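Local coordinates for protein N-formylglutamate amidohydrolase (Ralstonia eutropha, PDB 2Q7S) that binds a zinc ion and is probably a hydrolase of the N-formylglutamate amidohydrolase family, at residues 156-160 with 241-245. Sequence-based numbering, arbitrary orientation.
Sequences VEGAY and AERRN
A cation-pi stack and a bidentate salt bridge, both made by R244, tie the last turns of helix 134-163 to the start of strand 244-252. Segment 156-160 is regular helix, with Y160 N hydrogen-bonded to V156 O at 3.0 Å. Segment 241-245 leaves a 3-10 turn at E242, passes R243 in a left-handed conformation (phi/psi 69/27), and turns extended at R244. The closest CA atoms are those of Y160 and R244, 7.5 Å apart. R244 (chi1 m, chi2 and chi3 t) reaches back to the helix. R244 NH2 donates to E157 OE1 and R244 NH1 to E157 OE2, both at 2.9 Å. E157 (chi1 m, chi2 m) folds to meet it. In the mixed sheet of this chain, strand 244-252 runs parallel beside 166-174, the strand that follows this helix. The contact thus joins helix to sheet, away from the zinc site. The Y160 ring (chi1 t) lies flat against the R244 guanidinium, centres 4.0 Å apart, planes at 18°. Y160 OH is 3.3 Å from E242 O, a weak contact. A water accepts from R244 NE (3.0 Å) and donates to E242 OE1 (2.7 Å). E242 OE1 also forms a salt bridge with R239. V156 CG1 lies 4.3 Å from R244 NH1.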
loop_
_atom_site.group_PDB
_atom_site.type_symbol
_atom_site.label_atom_id
_atom_site.label_comp_id
_atom_site.label_asym_id
_atom_site.label_seq_id
_atom_site.Cartn_x
_atom_site.Cartn_y
_atom_site.Cartn_z
ATOM N N VAL A 156 -9.758 -9.231 -6.284
ATOM C CA VAL A 156 -10.721 -8.149 -6.528
ATOM C C VAL A 156 -11.838 -8.637 -7.487
ATOM O O VAL A 156 -13.011 -8.479 -7.208
ATOM C CB VAL A 156 -9.993 -6.929 -7.093
ATOM C CG1 VAL A 156 -10.982 -5.890 -7.651
ATOM C CG2 VAL A 156 -9.084 -6.285 -5.944
ATOM N N GLU A 157 -11.454 -9.249 -8.607
ATOM C CA GLU A 157 -12.421 -9.734 -9.583
ATOM C C GLU A 157 -13.238 -10.938 -9.092
ATOM O O GLU A 157 -14.377 -11.087 -9.493
ATOM C CB GLU A 157 -11.725 -10.059 -10.892
ATOM C CG GLU A 157 -11.079 -8.888 -11.565
ATOM C CD GLU A 157 -12.046 -7.759 -11.864
ATOM O OE1 GLU A 157 -13.205 -8.003 -12.296
ATOM O OE2 GLU A 157 -11.619 -6.608 -11.682
ATOM N N GLY A 158 -12.636 -11.820 -8.311
ATOM C CA GLY A 158 -13.329 -12.884 -7.683
ATOM C C GLY A 158 -14.422 -12.383 -6.734
ATOM O O GLY A 158 -15.539 -12.853 -6.795
ATOM N N ALA A 159 -14.066 -11.461 -5.842
ATOM C CA ALA A 159 -15.005 -10.798 -4.982
ATOM C C ALA A 159 -16.163 -10.192 -5.756
ATOM O O ALA A 159 -17.318 -10.432 -5.431
ATOM C CB ALA A 159 -14.291 -9.705 -4.136
ATOM N N TYR A 160 -15.851 -9.407 -6.790
ATOM C CA TYR A 160 -16.848 -8.701 -7.500
ATOM C C TYR A 160 -17.735 -9.725 -8.226
ATOM O O TYR A 160 -18.938 -9.581 -8.265
ATOM C CB TYR A 160 -16.212 -7.735 -8.524
ATOM C CG TYR A 160 -17.250 -6.986 -9.284
ATOM C CD1 TYR A 160 -17.742 -5.812 -8.805
ATOM C CD2 TYR A 160 -17.815 -7.504 -10.455
ATOM C CE1 TYR A 160 -18.739 -5.143 -9.466
ATOM C CE2 TYR A 160 -18.801 -6.822 -11.135
ATOM C CZ TYR A 160 -19.261 -5.644 -10.630
ATOM O OH TYR A 160 -20.237 -4.924 -11.302
ATOM N N ALA A 241 -19.452 3.838 -9.355
ATOM C CA ALA A 241 -20.657 3.739 -10.171
ATOM C C ALA A 241 -20.828 2.308 -10.725
ATOM O O ALA A 241 -21.877 1.974 -11.238
ATOM C CB ALA A 241 -20.595 4.754 -11.298
ATOM N N GLU A 242 -19.786 1.471 -10.614
ATOM C CA GLU A 242 -19.834 0.098 -11.030
ATOM C C GLU A 242 -19.814 -0.777 -9.808
ATOM O O GLU A 242 -19.667 -1.990 -9.912
ATOM C CB GLU A 242 -18.613 -0.224 -11.884
ATOM C CG GLU A 242 -18.535 0.517 -13.169
ATOM C CD GLU A 242 -17.272 0.188 -13.908
ATOM O OE1 GLU A 242 -16.941 -1.023 -14.010
ATOM O OE2 GLU A 242 -16.610 1.129 -14.378
ATOM N N ARG A 243 -19.898 -0.145 -8.645
ATOM C CA ARG A 243 -19.857 -0.802 -7.346
ATOM C C ARG A 243 -18.508 -1.413 -6.979
ATOM O O ARG A 243 -18.414 -2.362 -6.171
ATOM C CB ARG A 243 -21.001 -1.794 -7.220
ATOM C CG ARG A 243 -22.332 -1.125 -7.480
ATOM C CD ARG A 243 -23.468 -2.111 -7.486
ATOM N NE ARG A 243 -23.545 -2.938 -6.276
ATOM C CZ ARG A 243 -23.787 -2.473 -5.051
ATOM N NH1 ARG A 243 -23.985 -1.182 -4.834
ATOM N NH2 ARG A 243 -23.864 -3.311 -4.034
ATOM N N ARG A 244 -17.460 -0.833 -7.546
ATOM C CA ARG A 244 -16.085 -1.196 -7.256
ATOM C C ARG A 244 -15.521 0.022 -6.535
ATOM O O ARG A 244 -15.643 1.141 -7.019
ATOM C CB ARG A 244 -15.308 -1.481 -8.524
ATOM C CG ARG A 244 -15.876 -2.613 -9.384
ATOM C CD ARG A 244 -15.368 -2.537 -10.774
ATOM N NE ARG A 244 -15.664 -3.762 -11.527
ATOM C CZ ARG A 244 -14.909 -4.862 -11.501
ATOM N NH1 ARG A 244 -13.822 -4.924 -10.758
ATOM N NH2 ARG A 244 -15.252 -5.928 -12.214
ATOM N N ASN A 245 -14.929 -0.204 -5.376
ATOM C CA ASN A 245 -14.494 0.880 -4.482
ATOM C C ASN A 245 -13.056 0.651 -4.065
ATOM O O ASN A 245 -12.671 -0.460 -3.749
ATOM C CB ASN A 245 -15.391 0.925 -3.225
ATOM C CG ASN A 245 -16.862 1.083 -3.559
ATOM O OD1 ASN A 245 -17.334 2.187 -3.822
ATOM N ND2 ASN A 245 -17.561 -0.045 -3.659
HETATM O O HOH W 1 -17.981 -3.390 -13.380
#